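PDB 6TCB: uncharacterized protein from Pseudomonas aeruginosa PAO1, which is of unknown function but binds calcium ions and forms an assembly of two identical chains, with a calcium site where they meet. Local coordinates for residues A[4-9]-A[27-32]; A[9-14]-A[38-43]; A[51-56]-A[68-73]. All coordinates share one frame; numbering follows the deposited sequence.

Contact 1 (A[4-9]-A[27-32])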
loop_
_atom_site.group_PDB
_atom_site.type_symbol
_atom_site.label_atom_id
_atom_site.label_comp_id
_atom_site.label_asym_id
_atom_site.label_seq_id
_atom_site.Cartn_x
_atom_site.Cartn_y
_atom_site.Cartn_z
ATOM N N ASP A 4 20.010 9.781 -1.079
ATOM C CA ASP A 4 20.265 9.177 -2.382
ATOM C C ASP A 4 20.978 7.841 -2.217
ATOM O O ASP A 4 20.611 6.856 -2.863
ATOM C CB ASP A 4 21.023 10.139 -3.302
ATOM C CG ASP A 4 22.469 10.334 -2.905
ATOM O OD1 ASP A 4 22.812 10.136 -1.724
ATOM O OD2 ASP A 4 23.269 10.700 -3.791
ATOM N N GLU A 5 21.958 7.774 -1.311
ATOM C CA GLU A 5 22.711 6.538 -1.103
ATOM C C GLU A 5 21.855 5.477 -0.424
ATOM O O GLU A 5 21.934 4.292 -0.768
ATOM C CB GLU A 5 23.959 6.829 -0.270
ATOM N N LEU A 6 21.022 5.883 0.536
ATOM C CA LEU A 6 20.123 4.940 1.191
ATOM C C LEU A 6 19.168 4.325 0.179
ATOM O O LEU A 6 18.970 3.103 0.147
ATOM C CB LEU A 6 19.344 5.666 2.284
ATOM C CG LEU A 6 18.482 4.766 3.161
ATOM C CD1 LEU A 6 19.313 3.840 4.008
ATOM C CD2 LEU A 6 17.582 5.653 4.020
ATOM N N PHE A 7 18.575 5.166 -0.667
ATOM C CA PHE A 7 17.670 4.670 -1.696
ATOM C C PHE A 7 18.406 3.806 -2.715
ATOM O O PHE A 7 17.888 2.768 -3.141
ATOM C CB PHE A 7 16.968 5.840 -2.382
ATOM C CG PHE A 7 15.688 6.279 -1.708
ATOM C CD1 PHE A 7 15.472 6.094 -0.354
ATOM C CD2 PHE A 7 14.685 6.856 -2.454
ATOM C CE1 PHE A 7 14.276 6.498 0.225
ATOM C CE2 PHE A 7 13.492 7.242 -1.885
ATOM C CZ PHE A 7 13.292 7.080 -0.546
ATOM N N GLU A 8 19.625 4.188 -3.094
ATOM C CA GLU A 8 20.363 3.386 -4.065
ATOM C C GLU A 8 20.662 1.993 -3.531
ATOM O O GLU A 8 20.520 0.994 -4.250
ATOM C CB GLU A 8 21.667 4.092 -4.444
ATOM C CG GLU A 8 21.487 5.303 -5.350
ATOM C CD GLU A 8 22.653 6.283 -5.295
ATOM O OE1 GLU A 8 23.717 5.937 -4.734
ATOM O OE2 GLU A 8 22.494 7.408 -5.815
ATOM N N GLU A 9 21.103 1.899 -2.280
ATOM C CA GLU A 9 21.462 0.593 -1.751
ATOM C C GLU A 9 20.229 -0.269 -1.529
ATOM O O GLU A 9 20.259 -1.477 -1.781
ATOM C CB GLU A 9 22.277 0.741 -0.475
ATOM C CG GLU A 9 23.608 1.437 -0.687
ATOM C CD GLU A 9 24.589 0.691 -1.576
ATOM O OE1 GLU A 9 24.321 -0.445 -1.995
ATOM O OE2 GLU A 9 25.659 1.280 -1.838
ATOM N N ASP A 27 10.951 -1.824 6.288
ATOM C CA ASP A 27 10.321 -0.804 7.116
ATOM C C ASP A 27 11.321 0.224 7.640
ATOM O O ASP A 27 11.017 0.940 8.600
ATOM C CB ASP A 27 9.532 -1.446 8.265
ATOM C CG ASP A 27 10.426 -2.111 9.303
ATOM O OD1 ASP A 27 11.659 -2.167 9.115
ATOM O OD2 ASP A 27 9.882 -2.580 10.326
ATOM N N VAL A 28 12.489 0.343 7.001
ATOM C CA VAL A 28 13.559 1.191 7.529
ATOM C C VAL A 28 13.264 2.675 7.344
ATOM O O VAL A 28 13.789 3.507 8.092
ATOM C CB VAL A 28 14.914 0.816 6.897
ATOM C CG1 VAL A 28 14.941 1.216 5.441
ATOM C CG2 VAL A 28 16.056 1.473 7.670
ATOM N N PHE A 29 12.463 3.042 6.347
ATOM C CA PHE A 29 12.270 4.436 5.997
ATOM C C PHE A 29 11.261 5.087 6.925
ATOM O O PHE A 29 10.318 4.452 7.399
ATOM C CB PHE A 29 11.776 4.575 4.548
ATOM C CG PHE A 29 12.664 3.906 3.539
ATOM C CD1 PHE A 29 13.930 4.386 3.293
ATOM C CD2 PHE A 29 12.231 2.799 2.842
ATOM C CE1 PHE A 29 14.744 3.758 2.366
ATOM C CE2 PHE A 29 13.045 2.177 1.927
ATOM C CZ PHE A 29 14.297 2.658 1.694
ATOM N N LEU A 30 11.471 6.364 7.181
ATOM C CA LEU A 30 10.474 7.152 7.880
ATOM C C LEU A 30 9.453 7.672 6.873
ATOM O O LEU A 30 9.559 7.448 5.665
ATOM C CB LEU A 30 11.149 8.269 8.660
ATOM C CG LEU A 30 12.120 7.757 9.732
ATOM C CD1 LEU A 30 12.757 8.925 10.469
ATOM C CD2 LEU A 30 11.412 6.818 10.700
ATOM N N ARG A 31 8.430 8.322 7.381
ATOM C CA ARG A 31 7.431 8.926 6.515
ATOM C C ARG A 31 7.889 10.323 6.122
ATOM O O ARG A 31 8.383 11.067 6.973
ATOM C CB ARG A 31 6.101 9.022 7.250
ATOM N N PRO A 32 7.742 10.736 4.851
ATOM C CA PRO A 32 7.092 10.077 3.713
ATOM C C PRO A 32 8.043 9.298 2.807
ATOM O O PRO A 32 7.640 8.841 1.744
ATOM C CB PRO A 32 6.501 11.266 2.941
ATOM C CG PRO A 32 7.521 12.350 3.161
ATOM C CD PRO A 32 8.187 12.099 4.501
#
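An aromatic and aliphatic packing contact joins Leu6 and Phe7, on the first turns of helix 3-18, to Phe29, in the loop between strand 24-25 and helix 33-43. No hydrogen bond crosses it. Phe7 presents its edge to one face of the Phe29 ring in an offset edge-to-face pair, with centroids 5.1 Å apart and planes at 75°. The closest approach is Phe7 CE1 to Phe29 CE1 at 3.5 Å. On the opposite face of Phe29, Val28 CG1 sits over the ring centre, 3.8 Å above the plane, so the two faces are covered by a methyl of the ring's own loop, over the centre, and by the off-centre edge of Phe7. Leu6 comes to a third side: its CD2 lies at the edge of Phe29, near the ring plane, 3.8 Å from CE1. Its CG stands anti to the backbone N (chi1 -173°), which sends the branch across to the loop.

The same ring belongs to a wider aromatic cluster of this small alpha+beta fold, whose helices pack on an antiparallel sheet. In the cluster Phe37 meets both Phe29 and Phe7, and His10 adds a further edge-to-face pair with Phe29. Tyr60 of strand 57-62 touches Phe29 too, linking the cluster to the sheet. Phenylalanine suits these places because its flat ring offers both faces and rim to apolar neighbours, while leucine fills the margin with a compact methyl.

Contact 2 (A[9-14]-A[38-43])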
loop_
_atom_site.group_PDB
_atom_site.type_symbol
_atom_site.label_atom_id
_atom_site.label_comp_id
_atom_site.label_asym_id
_atom_site.label_seq_id
_atom_site.Cartn_x
_atom_site.Cartn_y
_atom_site.Cartn_z
ATOM N N GLU A 9 21.103 1.899 -2.280
ATOM C CA GLU A 9 21.462 0.593 -1.751
ATOM C C GLU A 9 20.229 -0.269 -1.529
ATOM O O GLU A 9 20.259 -1.477 -1.781
ATOM C CB GLU A 9 22.277 0.741 -0.475
ATOM C CG GLU A 9 23.608 1.437 -0.687
ATOM C CD GLU A 9 24.589 0.691 -1.576
ATOM O OE1 GLU A 9 24.321 -0.445 -1.995
ATOM O OE2 GLU A 9 25.659 1.280 -1.838
ATOM N N HIS A 10 19.137 0.321 -1.040
ATOM C CA HIS A 10 17.903 -0.449 -0.899
ATOM C C HIS A 10 17.319 -0.829 -2.250
ATOM O O HIS A 10 16.680 -1.877 -2.359
ATOM C CB HIS A 10 16.922 0.285 0.005
ATOM C CG HIS A 10 17.272 0.144 1.450
ATOM N ND1 HIS A 10 16.873 -0.935 2.200
ATOM C CD2 HIS A 10 18.090 0.875 2.241
ATOM C CE1 HIS A 10 17.375 -0.830 3.420
ATOM N NE2 HIS A 10 18.122 0.256 3.468
ATOM N N LEU A 11 17.583 -0.042 -3.295
ATOM C CA LEU A 11 17.197 -0.465 -4.639
ATOM C C LEU A 11 17.932 -1.741 -5.028
ATOM O O LEU A 11 17.354 -2.631 -5.658
ATOM C CB LEU A 11 17.495 0.644 -5.649
ATOM C CG LEU A 11 17.481 0.278 -7.137
ATOM C CD1 LEU A 11 16.101 -0.091 -7.605
ATOM C CD2 LEU A 11 18.056 1.436 -7.983
ATOM N N GLU A 12 19.212 -1.849 -4.666
ATOM C CA GLU A 12 19.969 -3.047 -5.017
ATOM C C GLU A 12 19.435 -4.266 -4.279
ATOM O O GLU A 12 19.365 -5.363 -4.837
ATOM C CB GLU A 12 21.461 -2.824 -4.772
ATOM C CG GLU A 12 22.070 -1.759 -5.683
ATOM C CD GLU A 12 21.958 -2.104 -7.160
ATOM O OE1 GLU A 12 21.899 -3.308 -7.485
ATOM O OE2 GLU A 12 21.915 -1.175 -7.997
ATOM N N ILE A 13 19.011 -4.087 -3.031
ATOM C CA ILE A 13 18.369 -5.178 -2.314
ATOM C C ILE A 13 17.056 -5.562 -2.988
ATOM O O ILE A 13 16.784 -6.741 -3.248
ATOM C CB ILE A 13 18.162 -4.798 -0.838
ATOM C CG1 ILE A 13 19.503 -4.540 -0.161
ATOM C CG2 ILE A 13 17.385 -5.905 -0.157
ATOM C CD1 ILE A 13 19.391 -3.869 1.194
ATOM N N ALA A 14 16.216 -4.565 -3.270
ATOM C CA ALA A 14 14.963 -4.816 -3.966
ATOM C C ALA A 14 15.190 -5.556 -5.276
ATOM O O ALA A 14 14.483 -6.519 -5.581
ATOM C CB ALA A 14 14.248 -3.494 -4.246
ATOM N N ASN A 38 8.781 3.837 -3.287
ATOM C CA ASN A 38 8.107 3.180 -4.400
ATOM C C ASN A 38 8.235 3.988 -5.685
ATOM O O ASN A 38 8.395 3.417 -6.773
ATOM C CB ASN A 38 6.647 2.890 -4.077
ATOM C CG ASN A 38 6.111 1.767 -4.914
ATOM O OD1 ASN A 38 6.588 0.638 -4.820
ATOM N ND2 ASN A 38 5.129 2.063 -5.750
ATOM N N ALA A 39 8.196 5.317 -5.579
ATOM C CA ALA A 39 8.415 6.151 -6.757
ATOM C C ALA A 39 9.834 5.985 -7.285
ATOM O O ALA A 39 10.059 6.004 -8.501
ATOM C CB ALA A 39 8.129 7.617 -6.423
ATOM N N TYR A 40 10.804 5.828 -6.378
ATOM C CA TYR A 40 12.192 5.616 -6.759
ATOM C C TYR A 40 12.349 4.308 -7.517
ATOM O O TYR A 40 12.970 4.262 -8.583
ATOM C CB TYR A 40 13.070 5.605 -5.499
ATOM C CG TYR A 40 14.555 5.621 -5.784
ATOM C CD1 TYR A 40 15.182 6.782 -6.201
ATOM C CD2 TYR A 40 15.331 4.478 -5.632
ATOM C CE1 TYR A 40 16.552 6.811 -6.477
ATOM C CE2 TYR A 40 16.680 4.498 -5.907
ATOM C CZ TYR A 40 17.286 5.663 -6.319
ATOM O OH TYR A 40 18.636 5.673 -6.580
ATOM N N LEU A 41 11.795 3.224 -6.969
ATOM C CA LEU A 41 11.849 1.938 -7.658
ATOM C C LEU A 41 11.285 2.049 -9.071
ATOM O O LEU A 41 11.918 1.627 -10.043
ATOM C CB LEU A 41 11.068 0.893 -6.860
ATOM C CG LEU A 41 11.713 0.428 -5.555
ATOM C CD1 LEU A 41 10.717 -0.403 -4.782
ATOM C CD2 LEU A 41 13.015 -0.338 -5.782
ATOM N N ASN A 42 10.102 2.649 -9.206
ATOM C CA ASN A 42 9.474 2.745 -10.522
ATOM C C ASN A 42 10.282 3.626 -11.463
ATOM O O ASN A 42 10.442 3.295 -12.641
ATOM C CB ASN A 42 8.026 3.226 -10.382
ATOM C CG ASN A 42 7.090 2.116 -9.927
ATOM O OD1 ASN A 42 6.819 1.173 -10.671
ATOM N ND2 ASN A 42 6.606 2.211 -8.706
ATOM N N ALA A 43 10.825 4.733 -10.962
ATOM C CA ALA A 43 11.623 5.599 -11.823
ATOM C C ALA A 43 12.882 4.904 -12.316
ATOM O O ALA A 43 13.332 5.166 -13.440
ATOM C CB ALA A 43 12.000 6.870 -11.063
#
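Leu11 of helix 3-18 packs against Tyr40 and Leu41 of helix 33-43 in a helix-helix crossing, where the short segments lie 10.6 Å apart at their axes with a signed angle of -68°. At so steep an angle the interface is compact, and one leucine carries much of it. Its CB, on the bond that leaves the backbone, already meets the Tyr40 ring: it lies in the ring plane at the edge, 3.9 Å from CE2. A chi1 of 166° carries CG out to the other helix, and chi2 of 67° then turns the two methyls to two partners. CD2 stays with the same Tyr40 CE2, also at 3.9 Å, coming at the ring obliquely, whereas CD1 goes to Leu41 and reaches its CD2 at 3.6 Å. Leu11 and Leu41 lie alongside each other, pointing opposite ways.

One turn further along helix 3-18, Ala14 offers only a methyl, which is what fits here: its CB lies 3.7 Å from Leu41 CD2, so this single leucine methyl touches both residues. Tyr40 keeps a second neighbour in Phe7, which it meets edge-to-face, and Leu41 reaches on to Phe18 and to Tyr60 of the sheet. Behind the interface, Asn42 folds back on its own helix, with ND2 2.9 Å from Asn38 O and approaching from above the carbonyl plane, on the face opposite to that used by Asn42 N.

Contact 3 (A[51-56]-A[68-73]); sequences LVLEGF and DAVRAT. With CA (calcium ion), chain C.
Leu51 and Leu53, from the end of strand 48-53, meet Val70 and Arg71 of helix 67-82 in sheet-to-helix packing. The strand and helix segments pass 9.4 Å apart at their axes, with their directions 33° apart. Leu51 makes the lighter touch, its CD1 lying 4.1 Å from Val70 CG1. The backbone of Leu51 and Val52 extends the antiparallel sheet into the second subunit.

Leu53 carries most of the apolar contact. CG stands anti to its own carbonyl carbon (chi1 -65°), and the two methyls part: CD1 goes to Val70 CG1 at 3.7 Å, and CD2 to Arg71, 3.7 Å from its CB. Branched aliphatic chains suit a buried sheet-helix seam, and Val70 adds contacts with Val59 and Trp25. Past Leu53 the strand ends in a turn: Glu54 has left-handed backbone angles, and Gly55, whose own angles suit a residue with no side chain, continues it.

On the helix, Arg71 turns its aliphatic stem to Leu53 while its chain, bent at chi3, carries the guanidinium away. There NH2 forms a salt bridge with Asp68 OD1 at 2.9 Å and a hydrogen bond with Cys65 O of the second subunit. Asp68 OD2 binds the calcium ion at 2.2 Å; Asp66 OD1 and Asp68 OD2 of the second subunit, two waters and one further atom complete six ligands. The carboxylate is thus shared between two cations, one oxygen each, with OD1 also accepting from Leu67 N of the second subunit. Such bonding would favour the charged form and fix the rotation of the carboxylate, so that the hydrophobic seam and the calcium site at the subunit interface are tied through one arginine.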
loop_
_atom_site.group_PDB
_atom_site.type_symbol
_atom_site.label_atom_id
_atom_site.label_comp_id
_atom_site.label_asym_id
_atom_site.label_seq_id
_atom_site.Cartn_x
_atom_site.Cartn_y
_atom_site.Cartn_z
ATOM N N LEU A 51 2.498 -1.596 -0.689
ATOM C CA LEU A 51 1.399 -1.950 0.189
ATOM C C LEU A 51 1.820 -1.716 1.636
ATOM O O LEU A 51 2.984 -1.911 2.002
ATOM C CB LEU A 51 1.010 -3.433 0.083
ATOM C CG LEU A 51 0.630 -4.004 -1.286
ATOM C CD1 LEU A 51 0.394 -5.521 -1.150
ATOM C CD2 LEU A 51 -0.577 -3.314 -1.837
ATOM N N VAL A 52 0.874 -1.318 2.470
ATOM C CA VAL A 52 1.046 -1.420 3.911
ATOM C C VAL A 52 -0.024 -2.371 4.409
ATOM O O VAL A 52 -1.221 -2.136 4.194
ATOM C CB VAL A 52 0.979 -0.066 4.628
ATOM C CG1 VAL A 52 1.146 -0.278 6.138
ATOM C CG2 VAL A 52 2.029 0.857 4.078
ATOM N N LEU A 53 0.411 -3.450 5.040
ATOM C CA LEU A 53 -0.442 -4.541 5.455
ATOM C C LEU A 53 -0.474 -4.643 6.974
ATOM O O LEU A 53 0.485 -4.284 7.666
ATOM C CB LEU A 53 0.067 -5.858 4.859
ATOM C CG LEU A 53 -0.021 -5.920 3.340
ATOM C CD1 LEU A 53 1.072 -6.772 2.712
ATOM C CD2 LEU A 53 -1.417 -6.417 2.939
ATOM N N GLU A 54 -1.604 -5.114 7.487
ATOM C CA GLU A 54 -1.793 -5.295 8.925
ATOM C C GLU A 54 -1.524 -4.008 9.697
ATOM O O GLU A 54 -1.112 -4.039 10.860
ATOM C CB GLU A 54 -0.938 -6.443 9.461
ATOM C CG GLU A 54 -1.252 -7.775 8.833
ATOM C CD GLU A 54 -2.604 -8.314 9.246
ATOM O OE1 GLU A 54 -3.039 -8.059 10.394
ATOM O OE2 GLU A 54 -3.233 -9.003 8.420
ATOM N N GLY A 55 -1.759 -2.864 9.059
ATOM C CA GLY A 55 -1.604 -1.577 9.688
ATOM C C GLY A 55 -0.218 -0.967 9.625
ATOM O O GLY A 55 -0.102 0.266 9.558
ATOM N N PHE A 56 0.835 -1.795 9.678
ATOM C CA PHE A 56 2.198 -1.304 9.856
ATOM C C PHE A 56 3.269 -2.256 9.321
ATOM O O PHE A 56 4.382 -2.307 9.864
ATOM C CB PHE A 56 2.486 -1.056 11.352
ATOM C CG PHE A 56 1.528 -0.114 12.003
ATOM C CD1 PHE A 56 1.738 1.250 11.936
ATOM C CD2 PHE A 56 0.407 -0.587 12.665
ATOM C CE1 PHE A 56 0.850 2.120 12.518
ATOM C CE2 PHE A 56 -0.485 0.288 13.248
ATOM C CZ PHE A 56 -0.267 1.638 13.167
ATOM N N ASP A 68 -2.637 -10.631 -3.567
ATOM C CA ASP A 68 -3.407 -11.348 -2.553
ATOM C C ASP A 68 -2.519 -12.315 -1.779
ATOM O O ASP A 68 -2.703 -12.505 -0.569
ATOM C CB ASP A 68 -4.586 -12.071 -3.198
ATOM C CG ASP A 68 -5.711 -11.121 -3.604
ATOM O OD1 ASP A 68 -5.845 -10.025 -3.014
ATOM O OD2 ASP A 68 -6.488 -11.483 -4.515
ATOM N N ALA A 69 -1.523 -12.899 -2.445
ATOM C CA ALA A 69 -0.602 -13.788 -1.755
ATOM C C ALA A 69 0.281 -13.016 -0.785
ATOM O O ALA A 69 0.592 -13.513 0.305
ATOM C CB ALA A 69 0.241 -14.559 -2.766
ATOM N N VAL A 70 0.673 -11.788 -1.147
ATOM C CA VAL A 70 1.432 -10.948 -0.221
ATOM C C VAL A 70 0.594 -10.613 1.010
ATOM O O VAL A 70 1.087 -10.657 2.140
ATOM C CB VAL A 70 1.962 -9.691 -0.935
ATOM C CG1 VAL A 70 2.677 -8.771 0.022
ATOM C CG2 VAL A 70 2.927 -10.100 -2.032
ATOM N N ARG A 71 -0.683 -10.277 0.813
ATOM C CA ARG A 71 -1.558 -10.011 1.953
ATOM C C ARG A 71 -1.713 -11.245 2.832
ATOM O O ARG A 71 -1.660 -11.147 4.063
ATOM C CB ARG A 71 -2.916 -9.498 1.465
ATOM C CG ARG A 71 -3.912 -9.302 2.601
ATOM C CD ARG A 71 -5.171 -8.545 2.186
ATOM N NE ARG A 71 -5.821 -9.162 1.034
ATOM C CZ ARG A 71 -6.891 -8.676 0.409
ATOM N NH1 ARG A 71 -7.467 -7.550 0.809
ATOM N NH2 ARG A 71 -7.371 -9.326 -0.638
ATOM N N ALA A 72 -1.892 -12.420 2.231
ATOM C CA ALA A 72 -1.962 -13.631 3.041
ATOM C C ALA A 72 -0.675 -13.820 3.836
ATOM O O ALA A 72 -0.706 -14.214 5.010
ATOM C CB ALA A 72 -2.236 -14.851 2.162
ATOM N N THR A 73 0.471 -13.539 3.209
ATOM C CA THR A 73 1.757 -13.648 3.891
ATOM C C THR A 73 1.813 -12.708 5.090
ATOM O O THR A 73 2.320 -13.081 6.157
ATOM C CB THR A 73 2.887 -13.373 2.889
ATOM O OG1 THR A 73 2.812 -14.299 1.783
ATOM C CG2 THR A 73 4.268 -13.515 3.529
HETATM CA CA CA C . -6.390 -11.862 -6.703
HETATM O O HOH W 1 -6.354 -11.953 -8.965
HETATM O O HOH W 2 -7.497 -13.866 -6.624
#

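Contacts 1 and 2 form one continuous region: their centres are 9 Å apart, they share Glu9 on helix 3-18, and they touch directly, with Val28 CG1 3.8 Å from His10 CE1. Their segments alternate along the chain, so helix 3-18 is held successively by the loop 27-32 and by helix 33-43. Contact 3 lies on the opposite side of the chain's centre, about 20 Å from contact 1 and 19 Å from contact 2, centre to centre, and comes later in sequence. It alone of the three holds a calcium ligand. All three reach the second subunit; in contact 2, Asn38 and Asn42 pack on Leu53 and Glu54 of that chain; Leu53 is also central to contact 3.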